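Local coordinates for protein 2-hydroxyethylphosphonate dioxygenase (Streptomyces viridochromogenes, PDB 4YAR) that cleaves 2-hydroxyethylphosphonate with molecular oxygen at a non-heme iron(II) centre, giving hydroxymethylphosphonate and formate on the way to the antibiotic phosphinothricin tripeptide, at residues Ile194-Asn202 with Leu403-Gln414; Val234-His244 with Leu279-Leu290. The protein carries 1 engineered substitution. All blocks are in the same frame, centred on the assembly; numbering follows the deposited sequence.

Contact 1: Ile194-Asn202 with Leu403-Gln414; sequences IVSYTAQSN and LKFGSGAHLGYQ
The phenol ring of Tyr-197 overlaps Phe-405 in an offset stack, with centroids 4.8 Å apart and planes turned by 21°. The two side chains run past each other in opposite senses, and Phe-405 CB sits over the centre of the Tyr-197 face, 3.3 Å from the ring centroid. With CG of Tyr-197 anti to the backbone N (chi1 -175°), the ring reaches across to the other strand. Val-195 CG1 adds a methyl at 3.7 Å from Phe-405 CZ. Towards the strand ends the chemistry turns polar: a water donates to Thr-198 O (2.7 Å from the water oxygen) and also hydrogen-bonds Ser-407 OG. Gln-200, bent at chi2, then uses both ends of its amide. Its OE1 accepts from Gly-408 N at 2.8 Å, the donor standing above the carbonyl plane, and its NE2 gives a nearly straight bond to Asn-202 OD1 at 2.9 Å, which restrains rotation of the amide. The axes of 194-198 and 403-407 run 24° from parallel, 8.1 Å apart at closest approach. Their parent strands, 192-198 beside 133-140 and 400-407 between 355-362 and 335-343, belong to different antiparallel sheets packed face to face, consistent with a bicupin architecture.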
loop_
_atom_site.group_PDB
_atom_site.type_symbol
_atom_site.label_atom_id
_atom_site.label_comp_id
_atom_site.label_asym_id
_atom_site.label_seq_id
_atom_site.Cartn_x
_atom_site.Cartn_y
_atom_site.Cartn_z
ATOM N N ILE A 194 3.550 18.950 -7.351
ATOM C CA ILE A 194 3.256 18.024 -6.229
ATOM C C ILE A 194 3.670 16.602 -6.578
ATOM O O ILE A 194 3.796 16.251 -7.768
ATOM C CB ILE A 194 1.779 18.015 -5.756
ATOM C CG1 ILE A 194 0.903 17.384 -6.820
ATOM C CG2 ILE A 194 1.261 19.400 -5.383
ATOM C CD1 ILE A 194 -0.538 17.366 -6.514
ATOM N N VAL A 195 3.943 15.780 -5.558
ATOM C CA VAL A 195 3.877 14.332 -5.747
ATOM C C VAL A 195 2.629 13.811 -5.139
ATOM O O VAL A 195 2.315 14.182 -3.976
ATOM C CB VAL A 195 5.003 13.523 -5.068
ATOM C CG1 VAL A 195 4.753 12.017 -5.238
ATOM C CG2 VAL A 195 6.353 13.960 -5.472
ATOM N N SER A 196 1.920 12.956 -5.880
ATOM C CA SER A 196 0.773 12.249 -5.357
ATOM C C SER A 196 1.151 10.780 -5.381
ATOM O O SER A 196 1.405 10.214 -6.457
ATOM C CB SER A 196 -0.489 12.510 -6.141
ATOM O OG SER A 196 -1.600 11.791 -5.588
ATOM N N TYR A 197 1.220 10.191 -4.200
ATOM C CA TYR A 197 1.656 8.826 -3.990
ATOM C C TYR A 197 0.514 7.968 -3.398
ATOM O O TYR A 197 0.145 8.156 -2.229
ATOM C CB TYR A 197 2.821 8.772 -3.007
ATOM C CG TYR A 197 3.387 7.364 -2.845
ATOM C CD1 TYR A 197 4.203 6.821 -3.819
ATOM C CD2 TYR A 197 3.091 6.596 -1.735
ATOM C CE1 TYR A 197 4.695 5.540 -3.714
ATOM C CE2 TYR A 197 3.584 5.311 -1.577
ATOM C CZ TYR A 197 4.409 4.776 -2.574
ATOM O OH TYR A 197 4.875 3.501 -2.409
ATOM N N THR A 198 0.014 7.056 -4.211
ATOM C CA THR A 198 -1.089 6.197 -3.785
ATOM C C THR A 198 -0.556 4.862 -3.229
ATOM O O THR A 198 0.541 4.424 -3.499
ATOM C CB THR A 198 -2.007 5.911 -4.943
ATOM O OG1 THR A 198 -1.269 5.107 -5.867
ATOM C CG2 THR A 198 -2.536 7.180 -5.631
ATOM N N ALA A 199 -1.277 4.281 -2.310
ATOM C CA ALA A 199 -0.931 2.921 -1.888
ATOM C C ALA A 199 -2.045 2.061 -2.429
ATOM O O ALA A 199 -3.123 2.565 -2.675
ATOM C CB ALA A 199 -0.906 2.853 -0.375
ATOM N N GLN A 200 -1.812 0.750 -2.453
ATOM C CA GLN A 200 -2.898 -0.242 -2.677
ATOM C C GLN A 200 -3.977 -0.078 -1.659
ATOM O O GLN A 200 -3.722 0.174 -0.500
ATOM C CB GLN A 200 -2.341 -1.687 -2.660
ATOM C CG GLN A 200 -2.189 -2.366 -1.272
ATOM C CD GLN A 200 -1.232 -1.679 -0.266
ATOM O OE1 GLN A 200 -0.291 -0.932 -0.631
ATOM N NE2 GLN A 200 -1.442 -1.983 1.022
ATOM N N SER A 201 -5.227 -0.209 -2.081
ATOM C CA SER A 201 -6.342 -0.228 -1.159
ATOM C C SER A 201 -6.431 -1.651 -0.594
ATOM O O SER A 201 -6.488 -2.625 -1.305
ATOM C CB SER A 201 -7.652 0.095 -1.844
ATOM O OG SER A 201 -8.707 -0.107 -0.954
ATOM N N ASN A 202 -6.442 -1.767 0.703
ATOM C CA ASN A 202 -6.538 -3.082 1.295
ATOM C C ASN A 202 -7.939 -3.632 1.332
ATOM O O ASN A 202 -8.114 -4.756 1.791
ATOM C CB ASN A 202 -5.963 -3.075 2.748
ATOM C CG ASN A 202 -4.448 -2.919 2.758
ATOM O OD1 ASN A 202 -3.766 -3.527 1.949
ATOM N ND2 ASN A 202 -3.919 -2.133 3.681
ATOM N N LEU A 403 13.101 11.924 -1.619
ATOM C CA LEU A 403 11.818 11.615 -0.924
ATOM C C LEU A 403 11.617 10.100 -0.969
ATOM O O LEU A 403 11.910 9.479 -1.989
ATOM C CB LEU A 403 10.669 12.324 -1.635
ATOM C CG LEU A 403 10.676 13.853 -1.784
ATOM C CD1 LEU A 403 9.335 14.426 -2.179
ATOM C CD2 LEU A 403 11.180 14.490 -0.537
ATOM N N LYS A 404 11.227 9.528 0.182
ATOM C CA LYS A 404 11.040 8.112 0.338
ATOM C C LYS A 404 9.568 7.842 0.610
ATOM O O LYS A 404 9.016 8.230 1.672
ATOM C CB LYS A 404 11.869 7.564 1.470
ATOM C CG LYS A 404 11.548 6.128 1.819
ATOM C CD LYS A 404 12.605 5.656 2.791
ATOM C CE LYS A 404 12.410 4.201 3.171
ATOM N NZ LYS A 404 13.712 3.574 3.095
ATOM N N PHE A 405 8.948 7.123 -0.279
ATOM C CA PHE A 405 7.529 6.724 -0.112
ATOM C C PHE A 405 7.491 5.229 0.080
ATOM O O PHE A 405 8.316 4.466 -0.461
ATOM C CB PHE A 405 6.655 7.153 -1.309
ATOM C CG PHE A 405 6.609 8.626 -1.568
ATOM C CD1 PHE A 405 5.705 9.443 -0.868
ATOM C CD2 PHE A 405 7.490 9.220 -2.434
ATOM C CE1 PHE A 405 5.622 10.814 -1.128
ATOM C CE2 PHE A 405 7.406 10.582 -2.707
ATOM C CZ PHE A 405 6.495 11.380 -2.030
ATOM N N GLY A 406 6.439 4.744 0.743
ATOM C CA GLY A 406 6.276 3.370 0.926
ATOM C C GLY A 406 4.840 2.924 0.832
ATOM O O GLY A 406 3.929 3.566 1.260
ATOM N N SER A 407 4.682 1.763 0.213
ATOM C CA SER A 407 3.374 1.132 0.061
ATOM C C SER A 407 3.565 -0.379 -0.094
ATOM O O SER A 407 4.698 -0.858 -0.134
ATOM C CB SER A 407 2.654 1.689 -1.163
ATOM O OG SER A 407 3.424 1.616 -2.377
ATOM N N GLY A 408 2.482 -1.128 -0.299
ATOM C CA GLY A 408 2.676 -2.556 -0.603
ATOM C C GLY A 408 1.813 -3.405 0.307
ATOM O O GLY A 408 1.772 -3.192 1.527
ATOM N N ALA A 409 1.175 -4.404 -0.294
ATOM C CA ALA A 409 0.413 -5.415 0.463
ATOM C C ALA A 409 1.290 -6.414 1.219
ATOM O O ALA A 409 0.822 -7.048 2.153
ATOM C CB ALA A 409 -0.480 -6.169 -0.479
ATOM N N HIS A 410 2.543 -6.598 0.830
ATOM C CA HIS A 410 3.378 -7.647 1.386
ATOM C C HIS A 410 4.814 -7.100 1.650
ATOM O O HIS A 410 5.425 -6.593 0.723
ATOM C CB HIS A 410 3.431 -8.801 0.381
ATOM C CG HIS A 410 2.068 -9.316 0.023
ATOM N ND1 HIS A 410 1.212 -9.865 0.952
ATOM C CD2 HIS A 410 1.423 -9.380 -1.170
ATOM C CE1 HIS A 410 0.081 -10.195 0.354
ATOM N NE2 HIS A 410 0.188 -9.918 -0.932
ATOM N N LEU A 411 5.281 -7.113 2.887
ATOM C CA LEU A 411 4.484 -7.483 4.077
ATOM C C LEU A 411 3.752 -6.251 4.553
ATOM O O LEU A 411 4.374 -5.226 4.796
ATOM C CB LEU A 411 5.353 -7.960 5.222
ATOM C CG LEU A 411 6.168 -9.218 5.062
ATOM C CD1 LEU A 411 6.962 -9.528 6.329
ATOM C CD2 LEU A 411 5.252 -10.357 4.785
ATOM N N GLY A 412 2.428 -6.317 4.613
ATOM C CA GLY A 412 1.632 -5.221 5.072
ATOM C C GLY A 412 1.088 -5.556 6.439
ATOM O O GLY A 412 1.369 -6.688 6.956
ATOM N N TYR A 413 0.307 -4.632 7.018
ATOM C CA TYR A 413 -0.055 -4.798 8.443
ATOM C C TYR A 413 -0.985 -6.031 8.645
ATOM O O TYR A 413 -0.852 -6.703 9.633
ATOM C CB TYR A 413 -0.554 -3.547 9.162
ATOM C CG TYR A 413 -2.019 -3.237 8.920
ATOM C CD1 TYR A 413 -2.494 -2.971 7.644
ATOM C CD2 TYR A 413 -2.916 -3.240 9.914
ATOM C CE1 TYR A 413 -3.831 -2.682 7.410
ATOM C CE2 TYR A 413 -4.263 -2.928 9.697
ATOM C CZ TYR A 413 -4.735 -2.673 8.451
ATOM O OH TYR A 413 -6.110 -2.378 8.253
ATOM N N GLN A 414 -1.788 -6.363 7.647
ATOM C CA GLN A 414 -2.645 -7.573 7.701
ATOM C C GLN A 414 -1.818 -8.880 7.608
ATOM O O GLN A 414 -2.158 -9.886 8.265
ATOM C CB GLN A 414 -3.641 -7.498 6.563
ATOM C CG GLN A 414 -4.692 -6.472 6.777
ATOM C CD GLN A 414 -5.418 -6.157 5.475
ATOM O OE1 GLN A 414 -4.795 -5.659 4.494
ATOM N NE2 GLN A 414 -6.749 -6.400 5.453
HETATM O O HOH W 1 1.982 2.465 -4.775
#

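Contact 2: Val234-His244 with Leu279-Leu290; sequences VLDLFLARRAH and LGRALGFDYRVL
The second cro/C1-type helix-turn-helix region is closed here, where its first helix, 231-241, meets the end of helix 270-283 and the turn beyond it. Phe-238 and Phe-285 form the centre: Phe-238 CD2 rests over one face of the Phe-285 ring, 3.9 Å from Phe-285 CD1, with the planes inclined at 52°, while Gly-280 CA covers the opposite face. Val-289 CG2 meets the Phe-238 ring in its plane, 3.7 Å from CZ of Phe-238. Beside them Leu-235 CD1 touches Phe-285 CZ, and Leu-290 CD2 packs 3.6 Å from Val-234 CG1. Leu-239 CD2 meets Leu-283 CD1 at 3.5 Å, continuing the apolar layer towards helix 246-253. Arg-242, extended from CG to NE, lays its guanidinium against Phe-285 CB. Its NE donates to Leu-283 O and its NH2 to Gly-284 O, each 3.1 Å from its acceptor, both donors standing above the carbonyl planes; NH1 turns back to Phe-238 O at 2.9 Å. A water also joins NH2 to Gly-284 O. Three N-H...O=C bonds from one guanidinium thus join the end of helix 231-241 to the residues at the end of helix 270-283 and limit the rotation of the group.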
loop_
_atom_site.group_PDB
_atom_site.type_symbol
_atom_site.label_atom_id
_atom_site.label_comp_id
_atom_site.label_asym_id
_atom_site.label_seq_id
_atom_site.Cartn_x
_atom_site.Cartn_y
_atom_site.Cartn_z
ATOM N N VAL A 234 -19.168 -6.859 15.770
ATOM C CA VAL A 234 -18.256 -7.841 15.226
ATOM C C VAL A 234 -18.316 -9.191 15.992
ATOM O O VAL A 234 -18.404 -10.275 15.369
ATOM C CB VAL A 234 -16.814 -7.289 15.080
ATOM C CG1 VAL A 234 -15.906 -8.363 14.467
ATOM C CG2 VAL A 234 -16.785 -6.051 14.189
ATOM N N LEU A 235 -18.264 -9.168 17.323
ATOM C CA LEU A 235 -18.273 -10.403 18.074
ATOM C C LEU A 235 -19.549 -11.203 17.743
ATOM O O LEU A 235 -19.527 -12.412 17.595
ATOM C CB LEU A 235 -18.222 -10.126 19.589
ATOM C CG LEU A 235 -18.367 -11.364 20.446
ATOM C CD1 LEU A 235 -17.288 -12.408 20.246
ATOM C CD2 LEU A 235 -18.465 -11.074 21.957
ATOM N N ASP A 236 -20.662 -10.535 17.584
ATOM C CA ASP A 236 -21.915 -11.270 17.346
ATOM C C ASP A 236 -21.905 -11.962 15.976
ATOM O O ASP A 236 -22.488 -13.017 15.815
ATOM C CB ASP A 236 -23.117 -10.334 17.387
ATOM C CG ASP A 236 -23.541 -9.985 18.779
ATOM O OD1 ASP A 236 -23.244 -10.690 19.706
ATOM O OD2 ASP A 236 -24.194 -8.948 18.917
ATOM N N LEU A 237 -21.197 -11.388 15.044
ATOM C CA LEU A 237 -21.052 -12.060 13.723
ATOM C C LEU A 237 -20.095 -13.277 13.916
ATOM O O LEU A 237 -20.313 -14.347 13.338
ATOM C CB LEU A 237 -20.527 -11.107 12.717
ATOM C CG LEU A 237 -21.530 -10.009 12.335
ATOM C CD1 LEU A 237 -20.837 -8.912 11.507
ATOM C CD2 LEU A 237 -22.718 -10.647 11.605
ATOM N N PHE A 238 -19.034 -13.108 14.718
ATOM C CA PHE A 238 -18.160 -14.245 15.021
ATOM C C PHE A 238 -18.909 -15.387 15.739
ATOM O O PHE A 238 -18.676 -16.589 15.485
ATOM C CB PHE A 238 -17.005 -13.885 15.869
ATOM C CG PHE A 238 -16.003 -12.962 15.235
ATOM C CD1 PHE A 238 -16.040 -12.604 13.893
ATOM C CD2 PHE A 238 -14.936 -12.567 15.982
ATOM C CE1 PHE A 238 -15.092 -11.759 13.366
ATOM C CE2 PHE A 238 -13.968 -11.732 15.463
ATOM C CZ PHE A 238 -14.015 -11.395 14.121
ATOM N N LEU A 239 -19.813 -15.033 16.632
ATOM C CA LEU A 239 -20.506 -16.071 17.378
ATOM C C LEU A 239 -21.518 -16.806 16.478
ATOM O O LEU A 239 -21.560 -18.047 16.509
ATOM C CB LEU A 239 -21.161 -15.480 18.646
ATOM C CG LEU A 239 -20.194 -14.873 19.636
ATOM C CD1 LEU A 239 -21.001 -14.381 20.891
ATOM C CD2 LEU A 239 -19.076 -15.784 19.993
ATOM N N ALA A 240 -22.320 -16.058 15.725
ATOM C CA ALA A 240 -23.221 -16.637 14.698
ATOM C C ALA A 240 -22.535 -17.566 13.736
ATOM O O ALA A 240 -23.032 -18.668 13.402
ATOM C CB ALA A 240 -23.968 -15.540 13.971
ATOM N N ARG A 241 -21.304 -17.186 13.356
ATOM C CA ARG A 241 -20.522 -18.011 12.528
ATOM C C ARG A 241 -20.325 -19.392 13.101
ATOM O O ARG A 241 -20.294 -20.365 12.357
ATOM C CB ARG A 241 -19.161 -17.370 12.217
ATOM C CG ARG A 241 -18.339 -18.129 11.216
ATOM C CD ARG A 241 -18.459 -17.549 9.856
ATOM N NE ARG A 241 -17.509 -18.090 8.864
ATOM C CZ ARG A 241 -17.868 -18.739 7.761
ATOM N NH1 ARG A 241 -19.134 -19.103 7.581
ATOM N NH2 ARG A 241 -16.964 -19.117 6.882
ATOM N N ARG A 242 -20.120 -19.460 14.399
ATOM C CA ARG A 242 -19.851 -20.655 15.140
ATOM C C ARG A 242 -21.057 -21.273 15.805
ATOM O O ARG A 242 -20.906 -22.134 16.656
ATOM C CB ARG A 242 -18.825 -20.347 16.212
ATOM C CG ARG A 242 -17.478 -19.878 15.613
ATOM C CD ARG A 242 -16.591 -19.103 16.533
ATOM N NE ARG A 242 -15.293 -18.908 15.857
ATOM C CZ ARG A 242 -15.055 -18.013 14.909
ATOM N NH1 ARG A 242 -15.977 -17.154 14.544
ATOM N NH2 ARG A 242 -13.848 -17.970 14.348
ATOM N N ALA A 243 -22.239 -20.864 15.389
ATOM C CA ALA A 243 -23.525 -21.367 15.919
ATOM C C ALA A 243 -23.562 -21.232 17.427
ATOM O O ALA A 243 -24.011 -22.134 18.172
ATOM C CB ALA A 243 -23.755 -22.800 15.483
ATOM N N HIS A 244 -23.088 -20.073 17.843
ATOM C CA HIS A 244 -23.113 -19.658 19.265
ATOM C C HIS A 244 -23.926 -18.411 19.467
ATOM O O HIS A 244 -24.052 -17.559 18.576
ATOM C CB HIS A 244 -21.683 -19.436 19.803
ATOM C CG HIS A 244 -21.050 -20.625 20.449
ATOM N ND1 HIS A 244 -19.958 -21.274 19.910
ATOM C CD2 HIS A 244 -21.277 -21.235 21.644
ATOM C CE1 HIS A 244 -19.592 -22.273 20.688
ATOM N NE2 HIS A 244 -20.355 -22.249 21.760
ATOM N N LEU A 279 -12.344 -15.661 25.611
ATOM C CA LEU A 279 -13.348 -16.064 24.630
ATOM C C LEU A 279 -12.755 -16.517 23.302
ATOM O O LEU A 279 -13.150 -17.559 22.735
ATOM C CB LEU A 279 -14.308 -14.914 24.339
ATOM C CG LEU A 279 -15.756 -15.150 24.698
ATOM C CD1 LEU A 279 -15.949 -14.946 26.189
ATOM C CD2 LEU A 279 -16.598 -14.147 23.945
ATOM N N GLY A 280 -11.768 -15.763 22.803
ATOM C CA GLY A 280 -11.127 -16.165 21.540
ATOM C C GLY A 280 -10.443 -17.499 21.603
ATOM O O GLY A 280 -10.466 -18.271 20.626
ATOM N N ARG A 281 -9.755 -17.751 22.689
ATOM C CA ARG A 281 -9.068 -19.066 22.883
ATOM C C ARG A 281 -10.092 -20.174 22.846
ATOM O O ARG A 281 -9.882 -21.215 22.213
ATOM C CB ARG A 281 -8.367 -19.187 24.278
ATOM C CG ARG A 281 -7.066 -18.426 24.420
ATOM C CD ARG A 281 -6.218 -18.942 25.601
ATOM N NE ARG A 281 -5.191 -17.963 25.970
ATOM C CZ ARG A 281 -5.327 -16.972 26.858
ATOM N NH1 ARG A 281 -6.457 -16.786 27.540
ATOM N NH2 ARG A 281 -4.297 -16.155 27.073
ATOM N N ALA A 282 -11.218 -19.955 23.532
ATOM C CA ALA A 282 -12.217 -21.011 23.693
ATOM C C ALA A 282 -12.964 -21.312 22.424
ATOM O O ALA A 282 -13.286 -22.469 22.185
ATOM C CB ALA A 282 -13.203 -20.644 24.772
ATOM N N LEU A 283 -13.285 -20.279 21.653
ATOM C CA LEU A 283 -14.104 -20.376 20.412
ATOM C C LEU A 283 -13.361 -20.404 19.093
ATOM O O LEU A 283 -13.940 -20.690 18.011
ATOM C CB LEU A 283 -15.090 -19.212 20.389
ATOM C CG LEU A 283 -16.175 -19.163 21.484
ATOM C CD1 LEU A 283 -17.484 -18.847 20.757
ATOM C CD2 LEU A 283 -16.400 -20.452 22.240
ATOM N N GLY A 284 -12.055 -20.133 19.151
ATOM C CA GLY A 284 -11.239 -20.245 17.951
ATOM C C GLY A 284 -11.230 -18.972 17.107
ATOM O O GLY A 284 -11.359 -19.050 15.877
ATOM N N PHE A 285 -11.092 -17.807 17.726
ATOM C CA PHE A 285 -10.909 -16.571 16.992
ATOM C C PHE A 285 -9.824 -15.683 17.598
ATOM O O PHE A 285 -9.397 -15.903 18.729
ATOM C CB PHE A 285 -12.258 -15.791 16.807
ATOM C CG PHE A 285 -12.840 -15.240 18.051
ATOM C CD1 PHE A 285 -12.391 -14.042 18.583
ATOM C CD2 PHE A 285 -13.951 -15.859 18.649
ATOM C CE1 PHE A 285 -12.953 -13.527 19.736
ATOM C CE2 PHE A 285 -14.511 -15.323 19.784
ATOM C CZ PHE A 285 -14.020 -14.188 20.338
ATOM N N ASP A 286 -9.400 -14.691 16.825
ATOM C CA ASP A 286 -8.349 -13.749 17.245
ATOM C C ASP A 286 -8.975 -12.482 17.838
ATOM O O ASP A 286 -9.626 -11.685 17.166
ATOM C CB ASP A 286 -7.502 -13.424 16.036
ATOM C CG ASP A 286 -6.281 -12.579 16.384
ATOM O OD1 ASP A 286 -6.153 -11.942 17.464
ATOM O OD2 ASP A 286 -5.381 -12.599 15.539
ATOM N N TYR A 287 -8.809 -12.329 19.156
ATOM C CA TYR A 287 -9.384 -11.238 19.853
ATOM C C TYR A 287 -8.897 -9.871 19.383
ATOM O O TYR A 287 -9.591 -8.885 19.558
ATOM C CB TYR A 287 -9.109 -11.382 21.408
ATOM C CG TYR A 287 -7.668 -11.020 21.775
ATOM C CD1 TYR A 287 -6.596 -11.914 21.542
ATOM C CD2 TYR A 287 -7.347 -9.733 22.226
ATOM C CE1 TYR A 287 -5.296 -11.552 21.848
ATOM C CE2 TYR A 287 -6.004 -9.353 22.488
ATOM C CZ TYR A 287 -5.012 -10.258 22.335
ATOM O OH TYR A 287 -3.696 -9.866 22.530
ATOM N N ARG A 288 -7.725 -9.815 18.762
ATOM C CA ARG A 288 -7.149 -8.514 18.413
ATOM C C ARG A 288 -8.022 -7.631 17.481
ATOM O O ARG A 288 -8.032 -6.395 17.581
ATOM C CB ARG A 288 -5.701 -8.687 17.929
ATOM C CG ARG A 288 -4.805 -9.273 18.940
ATOM C CD ARG A 288 -3.418 -9.624 18.432
ATOM N NE ARG A 288 -3.486 -10.617 17.417
ATOM C CZ ARG A 288 -2.485 -11.064 16.710
ATOM N NH1 ARG A 288 -2.738 -11.977 15.803
ATOM N NH2 ARG A 288 -1.235 -10.628 16.885
ATOM N N VAL A 289 -8.748 -8.275 16.538
ATOM C CA VAL A 289 -9.593 -7.584 15.655
ATOM C C VAL A 289 -10.844 -7.015 16.289
ATOM O O VAL A 289 -11.553 -6.249 15.633
ATOM C CB VAL A 289 -9.854 -8.376 14.340
ATOM C CG1 VAL A 289 -8.560 -8.945 13.788
ATOM C CG2 VAL A 289 -10.828 -9.514 14.556
ATOM N N LEU A 290 -11.101 -7.323 17.584
ATOM C CA LEU A 290 -12.193 -6.714 18.337
ATOM C C LEU A 290 -11.770 -5.467 19.144
ATOM O O LEU A 290 -12.627 -4.731 19.652
ATOM C CB LEU A 290 -12.825 -7.711 19.324
ATOM C CG LEU A 290 -13.337 -8.997 18.732
ATOM C CD1 LEU A 290 -13.819 -9.970 19.792
ATOM C CD2 LEU A 290 -14.505 -8.699 17.792
HETATM O O HOH W 2 -12.587 -20.742 14.368
#

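Overall arrangement
Two ways of joining distant parts of a chain are set side by side: contact 1 packs two sheets near the middle of the subunit, 3 Å from its centre, whereas contact 2 closes a small helical bundle 28 Å from that centre. Their own centres lie 31 Å apart, and the nearest atoms, about 8 Å apart, do not touch. In sequence, contact 2 falls between the two segments of contact 1. Only contact 1 borders the metal centre: the side chain of Thr-198 is about 4 Å from that of the iron ligand His-129 and about 5 Å from a bound cadmium ion, and Ser-196 belongs to a substrate site shared between the two subunits of the dimer. Contact 2 is remote from the metal and substrate residues.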